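Local coordinates for protein carbon monoxide dehydrogenase (Thermococcus sp. AM4, PDB 6T7J) that catalyses the oxidation of carbon monoxide to carbon dioxide, probably passing the electrons through its iron-sulfur clusters to a ferredoxin, and is seen here in a nickel-free form, at residues Val108-Gly113 / Asp239-Thr244; Gly255-Asp260 / Gly332-Ile337; Thr275-Ile280 / Glu387-Ala392; Glu279-Glu284 / Val298-Met303; Gln342-Ala347 / Gly366-Ala371. All coordinates share one frame; numbering follows the deposited sequence.

Contact 1 of 5, residues Val108-Gly113 / Asp239-Thr244; sequences VEVFKG and DILFGT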
# COMPACT_ATOMS: atom_id res chain seq x y z
N VAL A 108 -14.13 -11.35 10.11
CA VAL A 108 -14.85 -12.15 9.12
C VAL A 108 -14.43 -13.61 9.22
O VAL A 108 -15.26 -14.52 9.11
CB VAL A 108 -14.61 -11.60 7.70
CG1 VAL A 108 -14.91 -12.66 6.65
CG2 VAL A 108 -15.44 -10.36 7.45
N GLU A 109 -13.13 -13.86 9.40
CA GLU A 109 -12.64 -15.22 9.57
C GLU A 109 -13.30 -15.89 10.77
O GLU A 109 -13.80 -17.03 10.67
CB GLU A 109 -11.12 -15.23 9.71
CG GLU A 109 -10.37 -14.93 8.42
CD GLU A 109 -8.93 -14.52 8.65
OE1 GLU A 109 -8.37 -14.86 9.72
OE2 GLU A 109 -8.34 -13.87 7.76
N VAL A 110 -13.33 -15.20 11.91
CA VAL A 110 -13.95 -15.80 13.10
C VAL A 110 -15.45 -16.03 12.88
O VAL A 110 -16.00 -17.07 13.26
CB VAL A 110 -13.69 -14.93 14.34
CG1 VAL A 110 -14.43 -15.49 15.55
CG2 VAL A 110 -12.19 -14.87 14.63
N PHE A 111 -16.13 -15.06 12.25
CA PHE A 111 -17.56 -15.18 12.02
C PHE A 111 -17.88 -16.34 11.08
O PHE A 111 -18.86 -17.07 11.29
CB PHE A 111 -18.09 -13.86 11.45
CG PHE A 111 -19.50 -13.93 10.95
CD1 PHE A 111 -20.56 -14.13 11.82
CD2 PHE A 111 -19.77 -13.78 9.60
CE1 PHE A 111 -21.86 -14.18 11.35
CE2 PHE A 111 -21.07 -13.83 9.12
CZ PHE A 111 -22.11 -14.03 10.00
N LYS A 112 -17.06 -16.54 10.05
CA LYS A 112 -17.25 -17.66 9.14
C LYS A 112 -16.98 -18.99 9.84
O LYS A 112 -17.68 -19.97 9.61
CB LYS A 112 -16.35 -17.50 7.92
CG LYS A 112 -16.61 -18.52 6.82
CD LYS A 112 -15.36 -18.75 5.99
CE LYS A 112 -15.62 -19.72 4.85
NZ LYS A 112 -14.35 -20.20 4.23
N GLY A 113 -15.95 -19.03 10.70
CA GLY A 113 -15.71 -20.23 11.47
C GLY A 113 -16.87 -20.58 12.39
O GLY A 113 -17.15 -21.76 12.62
N ASP A 239 -20.86 -6.73 16.43
CA ASP A 239 -22.15 -6.71 17.10
C ASP A 239 -22.83 -8.08 17.04
O ASP A 239 -23.38 -8.55 18.04
CB ASP A 239 -23.05 -5.64 16.48
CG ASP A 239 -22.63 -4.23 16.86
OD1 ASP A 239 -21.71 -4.09 17.70
OD2 ASP A 239 -23.22 -3.27 16.33
N ILE A 240 -22.80 -8.72 15.87
CA ILE A 240 -23.44 -10.02 15.71
C ILE A 240 -22.79 -11.06 16.62
O ILE A 240 -23.48 -11.91 17.20
CB ILE A 240 -23.40 -10.46 14.23
CG1 ILE A 240 -24.39 -9.64 13.40
CG2 ILE A 240 -23.68 -11.95 14.09
CD1 ILE A 240 -24.08 -9.61 11.93
N LEU A 241 -21.47 -10.99 16.79
CA LEU A 241 -20.76 -12.00 17.55
C LEU A 241 -20.81 -11.73 19.05
O LEU A 241 -20.97 -12.67 19.84
CB LEU A 241 -19.30 -12.09 17.09
CG LEU A 241 -19.00 -12.93 15.85
CD1 LEU A 241 -17.67 -12.51 15.22
CD2 LEU A 241 -18.97 -14.42 16.19
N PHE A 242 -20.67 -10.47 19.47
CA PHE A 242 -20.53 -10.14 20.89
C PHE A 242 -21.67 -9.28 21.42
O PHE A 242 -21.61 -8.85 22.59
CB PHE A 242 -19.20 -9.44 21.14
CG PHE A 242 -18.01 -10.18 20.59
CD1 PHE A 242 -17.69 -11.44 21.05
CD2 PHE A 242 -17.23 -9.61 19.61
CE1 PHE A 242 -16.60 -12.12 20.55
CE2 PHE A 242 -16.15 -10.28 19.09
CZ PHE A 242 -15.83 -11.54 19.56
N GLY A 243 -22.69 -9.00 20.62
CA GLY A 243 -23.82 -8.22 21.10
C GLY A 243 -23.78 -6.77 20.66
O GLY A 243 -22.72 -6.14 20.66
N THR A 244 -24.93 -6.25 20.26
CA THR A 244 -25.03 -4.83 19.92
C THR A 244 -24.97 -4.00 21.20
O THR A 244 -25.73 -4.27 22.14
CB THR A 244 -26.32 -4.54 19.16
OG1 THR A 244 -26.35 -5.33 17.96
CG2 THR A 244 -26.40 -3.07 18.78

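Contact 2 of 5, residues Gly255-Asp260 / Gly332-Ile337; sequences GVLKED and GAVEAI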
# COMPACT_ATOMS: atom_id res chain seq x y z
N GLY A 255 -7.36 5.98 37.30
CA GLY A 255 -7.76 5.59 38.64
C GLY A 255 -8.44 4.24 38.72
O GLY A 255 -8.74 3.78 39.82
N VAL A 256 -8.70 3.60 37.57
CA VAL A 256 -9.33 2.29 37.55
C VAL A 256 -8.34 1.16 37.82
O VAL A 256 -8.77 0.01 38.00
CB VAL A 256 -10.04 2.06 36.21
CG1 VAL A 256 -11.10 3.12 35.99
CG2 VAL A 256 -9.04 2.07 35.06
N LEU A 257 -7.04 1.45 37.84
CA LEU A 257 -6.06 0.45 38.21
C LEU A 257 -5.98 0.34 39.73
O LEU A 257 -5.94 1.35 40.44
CB LEU A 257 -4.69 0.81 37.63
CG LEU A 257 -4.61 0.83 36.10
CD1 LEU A 257 -3.53 1.80 35.64
CD2 LEU A 257 -4.35 -0.56 35.54
N LYS A 258 -5.94 -0.89 40.22
CA LYS A 258 -6.09 -1.19 41.64
C LYS A 258 -4.74 -1.51 42.27
O LYS A 258 -3.81 -1.99 41.61
CB LYS A 258 -7.06 -2.35 41.84
CG LYS A 258 -8.50 -1.95 42.11
CD LYS A 258 -9.04 -0.99 41.07
CE LYS A 258 -10.40 -0.44 41.48
NZ LYS A 258 -11.37 -1.52 41.79
N GLU A 259 -4.65 -1.27 43.58
CA GLU A 259 -3.42 -1.56 44.31
C GLU A 259 -3.36 -3.01 44.77
O GLU A 259 -2.30 -3.63 44.72
CB GLU A 259 -3.29 -0.64 45.52
CG GLU A 259 -2.59 0.63 45.22
CD GLU A 259 -3.53 1.80 45.16
OE1 GLU A 259 -4.75 1.60 44.96
OE2 GLU A 259 -3.01 2.90 45.31
N ASP A 260 -4.48 -3.56 45.24
CA ASP A 260 -4.52 -4.91 45.78
C ASP A 260 -5.07 -5.92 44.79
O ASP A 260 -5.35 -7.06 45.18
CB ASP A 260 -5.34 -4.93 47.06
CG ASP A 260 -4.96 -3.83 48.03
OD1 ASP A 260 -3.76 -3.47 48.09
OD2 ASP A 260 -5.85 -3.34 48.74
N GLY A 332 3.43 1.65 37.53
CA GLY A 332 4.11 0.60 38.25
C GLY A 332 3.23 -0.55 38.70
O GLY A 332 3.72 -1.44 39.40
N ALA A 333 1.96 -0.55 38.31
CA ALA A 333 1.01 -1.55 38.79
C ALA A 333 0.45 -2.43 37.68
O ALA A 333 -0.50 -3.18 37.93
CB ALA A 333 -0.15 -0.86 39.53
N VAL A 334 1.00 -2.36 36.47
CA VAL A 334 0.51 -3.17 35.36
C VAL A 334 1.30 -4.48 35.33
O VAL A 334 2.49 -4.50 35.02
CB VAL A 334 0.64 -2.42 34.03
CG1 VAL A 334 0.28 -3.34 32.87
CG2 VAL A 334 -0.27 -1.20 34.03
N GLU A 335 0.62 -5.58 35.66
CA GLU A 335 1.26 -6.88 35.59
C GLU A 335 1.49 -7.31 34.15
O GLU A 335 2.51 -7.92 33.83
CB GLU A 335 0.42 -7.92 36.33
CG GLU A 335 0.73 -8.00 37.81
CD GLU A 335 0.30 -6.76 38.57
OE1 GLU A 335 -0.91 -6.47 38.59
OE2 GLU A 335 1.18 -6.09 39.15
N ALA A 336 0.54 -7.00 33.27
CA ALA A 336 0.65 -7.39 31.87
C ALA A 336 -0.21 -6.47 31.02
O ALA A 336 -1.32 -6.09 31.42
CB ALA A 336 0.24 -8.85 31.66
N ILE A 337 0.31 -6.12 29.84
CA ILE A 337 -0.46 -5.44 28.81
C ILE A 337 -0.51 -6.35 27.59
O ILE A 337 0.53 -6.77 27.07
CB ILE A 337 0.13 -4.06 28.47
CG1 ILE A 337 -0.66 -3.41 27.33
CG2 ILE A 337 1.62 -4.15 28.13
CD1 ILE A 337 -0.54 -1.89 27.28

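Contact 3 of 5, residues Thr275-Ile280 / Glu387-Ala392; sequences TKIAEI and EIVRIA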
# COMPACT_ATOMS: atom_id res chain seq x y z
N THR A 275 -12.36 -9.51 24.34
CA THR A 275 -13.55 -10.04 25.00
C THR A 275 -13.23 -11.33 25.74
O THR A 275 -13.64 -11.52 26.89
CB THR A 275 -14.67 -10.26 23.99
OG1 THR A 275 -14.21 -11.12 22.94
CG2 THR A 275 -15.12 -8.93 23.39
N LYS A 276 -12.49 -12.23 25.09
CA LYS A 276 -12.09 -13.47 25.74
C LYS A 276 -11.21 -13.21 26.96
O LYS A 276 -11.41 -13.81 28.02
CB LYS A 276 -11.38 -14.38 24.75
CG LYS A 276 -12.31 -15.09 23.78
CD LYS A 276 -13.43 -15.80 24.51
CE LYS A 276 -14.21 -16.69 23.57
NZ LYS A 276 -15.32 -17.40 24.26
N ILE A 277 -10.24 -12.30 26.82
CA ILE A 277 -9.34 -12.00 27.93
C ILE A 277 -10.14 -11.46 29.12
O ILE A 277 -9.95 -11.90 30.26
CB ILE A 277 -8.25 -11.01 27.50
CG1 ILE A 277 -7.31 -11.65 26.47
CG2 ILE A 277 -7.45 -10.53 28.71
CD1 ILE A 277 -6.51 -12.81 27.01
N ALA A 278 -11.04 -10.52 28.86
CA ALA A 278 -11.82 -9.91 29.94
C ALA A 278 -12.72 -10.93 30.61
O ALA A 278 -12.78 -11.01 31.85
CB ALA A 278 -12.63 -8.73 29.40
N GLU A 279 -13.44 -11.73 29.82
CA GLU A 279 -14.34 -12.73 30.39
C GLU A 279 -13.57 -13.76 31.21
O GLU A 279 -14.00 -14.15 32.29
CB GLU A 279 -15.15 -13.40 29.29
CG GLU A 279 -16.35 -12.58 28.84
CD GLU A 279 -16.86 -13.00 27.48
OE1 GLU A 279 -17.31 -12.12 26.71
OE2 GLU A 279 -16.83 -14.21 27.17
N ILE A 280 -12.42 -14.21 30.70
CA ILE A 280 -11.63 -15.21 31.42
C ILE A 280 -11.08 -14.62 32.72
O ILE A 280 -11.15 -15.26 33.78
CB ILE A 280 -10.50 -15.74 30.53
CG1 ILE A 280 -11.06 -16.71 29.48
CG2 ILE A 280 -9.42 -16.42 31.36
CD1 ILE A 280 -11.60 -18.00 30.05
N GLU A 387 -4.13 -19.02 29.86
CA GLU A 387 -2.68 -18.98 30.00
C GLU A 387 -2.18 -17.55 30.19
O GLU A 387 -1.33 -17.29 31.05
CB GLU A 387 -2.05 -19.63 28.77
CG GLU A 387 -0.54 -19.50 28.66
CD GLU A 387 -0.05 -19.91 27.28
OE1 GLU A 387 -0.89 -20.18 26.40
OE2 GLU A 387 1.18 -19.97 27.08
N ILE A 388 -2.72 -16.61 29.41
CA ILE A 388 -2.27 -15.22 29.49
C ILE A 388 -2.61 -14.61 30.84
O ILE A 388 -1.76 -13.99 31.50
CB ILE A 388 -2.88 -14.42 28.33
CG1 ILE A 388 -2.19 -14.76 27.01
CG2 ILE A 388 -2.83 -12.93 28.61
CD1 ILE A 388 -2.99 -14.38 25.78
N VAL A 389 -3.86 -14.78 31.28
CA VAL A 389 -4.27 -14.24 32.57
C VAL A 389 -3.46 -14.87 33.69
O VAL A 389 -3.11 -14.21 34.68
CB VAL A 389 -5.79 -14.44 32.78
CG1 VAL A 389 -6.21 -13.91 34.14
CG2 VAL A 389 -6.57 -13.75 31.68
N ARG A 390 -3.12 -16.16 33.55
CA ARG A 390 -2.31 -16.83 34.56
C ARG A 390 -0.91 -16.22 34.62
O ARG A 390 -0.36 -16.04 35.71
CB ARG A 390 -2.22 -18.32 34.26
CG ARG A 390 -3.38 -19.12 34.82
CD ARG A 390 -3.10 -20.60 34.87
NE ARG A 390 -4.34 -21.37 34.81
CZ ARG A 390 -4.76 -22.02 33.73
NH1 ARG A 390 -5.90 -22.69 33.76
NH2 ARG A 390 -4.04 -22.00 32.62
N ILE A 391 -0.33 -15.91 33.46
CA ILE A 391 0.99 -15.29 33.46
C ILE A 391 0.95 -13.94 34.17
O ILE A 391 1.84 -13.60 34.96
CB ILE A 391 1.52 -15.17 32.02
CG1 ILE A 391 1.79 -16.56 31.44
CG2 ILE A 391 2.79 -14.33 31.98
CD1 ILE A 391 2.13 -16.57 29.99
N ALA A 392 -0.10 -13.16 33.91
CA ALA A 392 -0.24 -11.87 34.61
C ALA A 392 -0.36 -12.07 36.12
O ALA A 392 0.31 -11.39 36.92
CB ALA A 392 -1.45 -11.11 34.06

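Contact 4 of 5, residues Glu279-Glu284 / Val298-Met303; sequences EIAMSE and VNVVGM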
# COMPACT_ATOMS: atom_id res chain seq x y z
N GLU A 279 -13.44 -11.73 29.82
CA GLU A 279 -14.34 -12.73 30.39
C GLU A 279 -13.57 -13.76 31.21
O GLU A 279 -14.00 -14.15 32.29
CB GLU A 279 -15.15 -13.40 29.29
CG GLU A 279 -16.35 -12.58 28.84
CD GLU A 279 -16.86 -13.00 27.48
OE1 GLU A 279 -17.31 -12.12 26.71
OE2 GLU A 279 -16.83 -14.21 27.17
N ILE A 280 -12.42 -14.21 30.70
CA ILE A 280 -11.63 -15.21 31.42
C ILE A 280 -11.08 -14.62 32.72
O ILE A 280 -11.15 -15.26 33.78
CB ILE A 280 -10.50 -15.74 30.53
CG1 ILE A 280 -11.06 -16.71 29.48
CG2 ILE A 280 -9.42 -16.42 31.36
CD1 ILE A 280 -11.60 -18.00 30.05
N ALA A 281 -10.55 -13.40 32.67
CA ALA A 281 -9.90 -12.84 33.85
C ALA A 281 -10.90 -12.42 34.91
O ALA A 281 -10.59 -12.47 36.11
CB ALA A 281 -9.01 -11.67 33.45
N MET A 282 -12.10 -12.00 34.52
CA MET A 282 -13.13 -11.71 35.51
C MET A 282 -13.96 -12.94 35.87
O MET A 282 -14.90 -12.82 36.66
CB MET A 282 -14.04 -10.56 35.03
CG MET A 282 -15.13 -10.93 34.04
SD MET A 282 -15.93 -9.44 33.40
CE MET A 282 -17.55 -10.07 32.98
N SER A 283 -13.63 -14.10 35.31
CA SER A 283 -14.17 -15.34 35.82
C SER A 283 -13.64 -15.61 37.23
O SER A 283 -12.57 -15.13 37.61
CB SER A 283 -13.82 -16.51 34.90
OG SER A 283 -12.46 -16.88 35.04
N GLU A 284 -14.40 -16.38 38.00
CA GLU A 284 -14.04 -16.61 39.40
C GLU A 284 -12.81 -17.51 39.55
O GLU A 284 -12.13 -17.44 40.58
CB GLU A 284 -15.23 -17.19 40.15
CG GLU A 284 -15.07 -17.21 41.65
CD GLU A 284 -15.02 -18.62 42.19
OE1 GLU A 284 -15.90 -19.43 41.84
OE2 GLU A 284 -14.11 -18.93 42.97
N VAL A 298 -8.65 -9.97 40.22
CA VAL A 298 -8.09 -9.54 38.94
C VAL A 298 -8.97 -8.44 38.37
O VAL A 298 -10.18 -8.61 38.21
CB VAL A 298 -7.99 -10.71 37.94
CG1 VAL A 298 -7.43 -10.21 36.61
CG2 VAL A 298 -7.10 -11.81 38.50
N ASN A 299 -8.34 -7.31 38.06
CA ASN A 299 -8.99 -6.14 37.47
C ASN A 299 -8.45 -5.96 36.06
O ASN A 299 -7.24 -5.74 35.88
CB ASN A 299 -8.73 -4.91 38.34
CG ASN A 299 -9.19 -3.62 37.69
OD1 ASN A 299 -10.32 -3.51 37.22
ND2 ASN A 299 -8.30 -2.62 37.68
N VAL A 300 -9.32 -6.08 35.07
CA VAL A 300 -8.95 -5.89 33.67
C VAL A 300 -9.46 -4.53 33.22
O VAL A 300 -10.65 -4.22 33.34
CB VAL A 300 -9.52 -7.01 32.78
CG1 VAL A 300 -8.72 -7.10 31.49
CG2 VAL A 300 -9.48 -8.31 33.53
N VAL A 301 -8.55 -3.72 32.70
CA VAL A 301 -8.86 -2.40 32.17
C VAL A 301 -8.48 -2.39 30.69
O VAL A 301 -7.69 -3.20 30.22
CB VAL A 301 -8.12 -1.30 32.94
CG1 VAL A 301 -8.41 -1.42 34.43
CG2 VAL A 301 -6.62 -1.38 32.69
N GLY A 302 -9.08 -1.45 29.96
CA GLY A 302 -8.83 -1.35 28.54
C GLY A 302 -8.19 -0.05 28.13
O GLY A 302 -8.32 0.96 28.83
N MET A 303 -7.49 -0.05 27.00
CA MET A 303 -6.92 1.16 26.43
C MET A 303 -7.18 1.17 24.94
O MET A 303 -7.22 0.12 24.29
CB MET A 303 -5.41 1.26 26.70
CG MET A 303 -5.05 1.46 28.17
SD MET A 303 -3.41 2.16 28.39
CE MET A 303 -3.79 3.91 28.37

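Contact 5 of 5, residues Gln342-Ala347 / Gly366-Ala371; sequences QCIMPA and GHIPGA. With MSK (Broken Fe4S4 cluster), chain F.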
# COMPACT_ATOMS: atom_id res chain seq x y z
N GLN A 342 -2.12 -2.28 15.81
CA GLN A 342 -2.55 -0.91 15.57
C GLN A 342 -2.37 -0.01 16.79
O GLN A 342 -2.97 -0.24 17.85
CB GLN A 342 -4.00 -0.87 15.08
CG GLN A 342 -4.17 -1.41 13.67
CD GLN A 342 -5.63 -1.53 13.27
OE1 GLN A 342 -6.47 -0.76 13.71
NE2 GLN A 342 -5.93 -2.51 12.42
N CYS A 343 -1.53 1.02 16.63
CA CYS A 343 -1.28 2.05 17.64
C CYS A 343 -0.69 1.48 18.92
O CYS A 343 -0.84 2.06 20.00
CB CYS A 343 -2.55 2.85 17.95
SG CYS A 343 -3.35 3.60 16.51
N ILE A 344 -0.00 0.34 18.82
CA ILE A 344 0.79 -0.19 19.92
C ILE A 344 2.19 0.41 19.78
O ILE A 344 2.98 -0.02 18.95
CB ILE A 344 0.84 -1.72 19.90
CG1 ILE A 344 -0.56 -2.31 19.71
CG2 ILE A 344 1.49 -2.24 21.18
CD1 ILE A 344 -1.53 -1.97 20.81
N MET A 345 2.48 1.42 20.60
CA MET A 345 3.80 2.03 20.59
C MET A 345 4.86 0.96 20.87
O MET A 345 4.77 0.27 21.90
CB MET A 345 3.90 3.12 21.65
CG MET A 345 3.12 4.39 21.35
SD MET A 345 3.50 5.67 22.56
CE MET A 345 2.25 6.89 22.18
N PRO A 346 5.84 0.77 19.99
CA PRO A 346 6.95 -0.13 20.34
C PRO A 346 7.63 0.26 21.64
O PRO A 346 8.10 -0.61 22.38
CB PRO A 346 7.90 -0.00 19.14
CG PRO A 346 7.02 0.46 18.01
CD PRO A 346 5.97 1.33 18.63
N ALA A 347 7.65 1.56 21.95
CA ALA A 347 8.30 2.05 23.16
C ALA A 347 7.73 1.42 24.42
O ALA A 347 8.43 1.35 25.44
CB ALA A 347 8.18 3.57 23.24
N GLY A 366 1.36 -8.40 14.60
CA GLY A 366 1.80 -7.42 15.57
C GLY A 366 2.94 -7.90 16.43
O GLY A 366 2.75 -8.25 17.60
N HIS A 367 4.14 -7.93 15.86
CA HIS A 367 5.34 -8.33 16.59
C HIS A 367 6.10 -7.10 17.05
O HIS A 367 6.20 -6.10 16.31
CB HIS A 367 6.24 -9.21 15.72
CG HIS A 367 5.61 -10.50 15.31
ND1 HIS A 367 5.67 -11.64 16.08
CD2 HIS A 367 4.92 -10.84 14.19
CE1 HIS A 367 5.03 -12.62 15.46
NE2 HIS A 367 4.57 -12.16 14.32
N ILE A 368 6.63 -7.15 18.27
CA ILE A 368 7.45 -6.10 18.83
C ILE A 368 8.68 -6.76 19.46
O ILE A 368 8.52 -7.56 20.39
CB ILE A 368 6.71 -5.24 19.86
CG1 ILE A 368 5.36 -4.78 19.31
CG2 ILE A 368 7.55 -4.03 20.25
CD1 ILE A 368 4.40 -4.29 20.38
N PRO A 369 9.89 -6.48 19.00
CA PRO A 369 11.08 -7.12 19.59
C PRO A 369 11.20 -6.82 21.08
O PRO A 369 11.06 -5.67 21.51
CB PRO A 369 12.24 -6.52 18.79
CG PRO A 369 11.62 -6.11 17.49
CD PRO A 369 10.24 -5.64 17.84
N GLY A 370 11.47 -7.86 21.86
CA GLY A 370 11.53 -7.77 23.30
C GLY A 370 10.26 -8.19 24.01
O GLY A 370 10.32 -8.52 25.20
N ALA A 371 9.13 -8.20 23.31
CA ALA A 371 7.88 -8.64 23.90
C ALA A 371 7.85 -10.17 24.00
O ALA A 371 8.71 -10.87 23.46
CB ALA A 371 6.69 -8.14 23.09
S1 MSK F . -6.72 3.81 18.81
S3 MSK F . -6.43 5.28 15.67
S4 MSK F . -4.75 6.65 18.33
S5 MSK F . -8.19 6.54 18.07
FE1 MSK F . -8.25 3.01 17.34
FE2 MSK F . -6.59 6.07 19.35
FE3 MSK F . -6.27 7.15 16.86
FE4 MSK F . -5.17 4.75 17.43

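Contact 1 of 5, residues Val108-Gly113 / Asp239-Thr244
Phe-111 and Leu-241 carry most of this purely apolar contact between two helices, and they are also the pair whose CA atoms come nearest, 7.1 Å apart. The CD1 methyl of Leu-241 reaches the CB of Phe-111 at 4.0 Å, so the leucine packs at the root of the aromatic side chain, with its CG standing obliquely off the ring. Because the CG of Phe-111 lies anti to the backbone N (chi1 170°), the ring swings out from its helix toward Ile-240, whose CG2 approaches the ring atom CE1 at 4.0 Å. Val-110 closes the other flank more loosely, its CG1 lying 4.4 Å from Leu-241 CD1. A flat ring, a forked leucine and two beta-branched residues suit a buried seam that has no polar bond across it.

Regular helical bonds run through 108-113, while Gly-243 N bonds to Asp-239 O at 2.7 Å where helix 212-242 runs out. Backbone bonds from Ile-240 tie this end to Thr-125 and Asp-126. Gly-243 then turns to a positive phi, at backbone angles where a CB would collide with the preceding carbonyl oxygen; glycine therefore suits the exit. Asp-239 forms salt bridges with Arg-313, Arg-527 and Lys-129.

The pair joins the long helices 81-115 and 212-242. The Phe-111 ring also touches Leu-130 of helix 127-136 and Leu-153 of helix 146-162, whereas Val-110 and Phe-242 lean on Ile-272 of helix 271-281, and the loop at Leu-124 closes in beside Phe-111 and Ile-240.

Contact 2 of 5, residues Gly255-Asp260 / Gly332-Ile337
Leu-257 points its side chain at the loop end of segment 332-337, and its CD2 meets the CG2 of Val-334 at 4.4 Å, a loose methyl-to-methyl touch. The valine's side chain leaves its backbone across the direction of the leucine, and CG2 is the branch that meets it. In leucine, CG carries the terminal methyls away from the backbone, enough to reach the neighbouring segment, whereas the compact valine suits the approach to a strand.

Ala-333 turns its CB toward the partner backbone and lies 4.4 Å from Lys-258 O; a lone methyl fits beside a peptide group that has its own bonds to make. That carbonyl oxygen accepts hydrogen bonds from Asn-263 ND2 and Arg-399 NH2, which satisfy it. The side chain of Lys-258 leads away from the contact and makes a cation-pi interaction with Tyr-261. Asn-263 ND2 also donates to Ala-333 O, so one amide of strand 261-268 bridges the carbonyls of the two segments.

Both segments run into neighbouring strands of one parallel sheet, 261-268 and 336-339, strands 1 and 4 in the order 3-2-1-4-5-6. The contact thus lies at the N-terminal ends of the two central strands of a Rossmann-like sheet.

Contact 3 of 5, residues Thr275-Ile280 / Glu387-Ala392
Ile-277 reaches across to helix 387-392 with both branches of its side chain. From CB, the short branch CG2 comes within 4.5 Å of Val-389 CG2, only a loose touch. The longer branch leaves through CG1, which lies anti to the carbonyl carbon (chi1 -66°), and a second bend (chi2 -65°) brings CD1 to the partner helix. There the tip meets Ile-388 at two points, CG2 and CD1, each 4.0 Å from Ile-277 CD1, the two side chains crossing at about a right angle. The methyl therefore rests against the fork of its neighbour.

One turn on, Ile-280 touches through CG2 alone, 3.9 Å from Val-389 CG2. That same valine methyl lies 4.1 Å from the backbone Ile-277 O, so a small branched residue fits close to the helix surface, while the CD1 of Ile-277 spans to Ile-388.

The two helical segments approach to 9.9 Å and cross at -58°. Beneath them, Ile-277 rests on Val-266 and Val-389 on Ile-264, both of strand 261-268. Helices laid over one face of a parallel sheet, their aliphatic seam bordered here by the Lys-276 to Asp-382 salt bridge, are the outer layer of a Rossmann-like alpha/beta domain.

Contact 4 of 5, residues Glu279-Glu284 / Val298-Met303
Ala-281 sets its single methyl against two valines of strand 298-303. Its CB lies 3.4 Å from Val-300 CG2, a tight contact, and 3.8 Å from Val-298 CG1. The valines turn different methyls to it: CG1 of Val-298 stands anti to the backbone N (chi1 179°), whereas CG2 of Val-300 stands anti to the carbonyl carbon. The alanine carbonyl adds a further touch, Ala-281 O lying 3.6 Å from Val-298 CB. With the CA atoms of Ala-281 and Val-298 only 6.3 Å apart, there is little depth to fill, and alanine suits the place; valine, favoured in strands, offers the broad apolar surface opposite.

In the next shell, the strand sets the alternation. Val-298 and Val-300 face the helix, while Asn-299 between them points away, where its ND2 donates to Val-256 O and Asn-263 OD1. The Val-298 backbone N is held by Gln-287 OE1. On the helix side, the chain turns sharply after Ala-281: Ser-283 N bonds to Ile-280 O at 3.1 Å, and Ser-283 takes the N-cap position of the helix that follows, a role to which serine is well suited.

Helix 271-281 thus ends over strand 297-303, and helix 284-292 begins at once, both belonging to the crossover that links strand 261-268 to it in the parallel sheet. Backbone bonds from Asn-299 and Val-301 join the strand to 261-268, Val-298 also touches Ala-290 of helix 284-292, and helix 381-395 packs on the same apolar patch, Val-389 against Ala-281 and Ile-393 against Val-298.

Contact 5 of 5, residues Gln342-Ala347 / Gly366-Ala371
Cys-343 SG binds the iron FE4 of the broken cluster at 2.3 Å. The sulfur lies anti to the carbonyl carbon (chi1 -55°), which carries it out of the loop toward the metal, and a soft thiolate is the natural ligand for iron of this kind. Its loop is held by Gln-325, whose side chain accepts from Met-345 N through OE1 and donates to Cys-343 O through NE2. Gln-342, just before it in sequence, bonds through OE1 to Lys-559, another residue of the cluster pocket.

Across the contact, the chemistry turns apolar. Ile-344 and Ile-368 cross at about a right angle, with Ile-344 CG2 meeting Ile-368 CD1 at 3.6 Å. The other branch of Ile-368, CG2, lies against the proline, 3.9 Å from Pro-346 CA and 4.2 Å from Pro-346 CB. One two-branched residue thus serves two partners, while the rigid proline ring presents a fixed surface.

Ile-368 also opens a type II turn, in which Ala-371 N bonds to Ile-368 O at 3.1 Å. Pro-369 and Gly-370 fill its inner positions as the turn prefers, the glycine taking a positive phi.

The second subunit packs closely here, with its Cys-77, a residue of an iron-sulfur pocket, against Met-345 and its His-202 against Gln-342. A cysteine carried on the loop after a parallel strand, 336-339, belongs to the cluster C site of carbon monoxide dehydrogenases, here without nickel.

In the fold
All five contacts are buried and apolar across their segments, yet they serve different layers. Contact 1 is helix against helix outside the sheet, adds an aromatic ring, and touches contact 3 where Phe-242 meets Thr-275. Contacts 3 and 4 share Glu-279, Ile-280 and helix 271-281, one facing a second helix and the other the sheet. Contacts 2 and 4 reach that same parallel sheet and meet where Val-256 and Leu-257 pack on Val-301; contact 2 is edged by polar loop bonds. Contact 5 alone carries a metal ligand and packs broadly against the second subunit, which reaches contact 1 through a weak ion pair; it lies at the far end of the strands from contact 2.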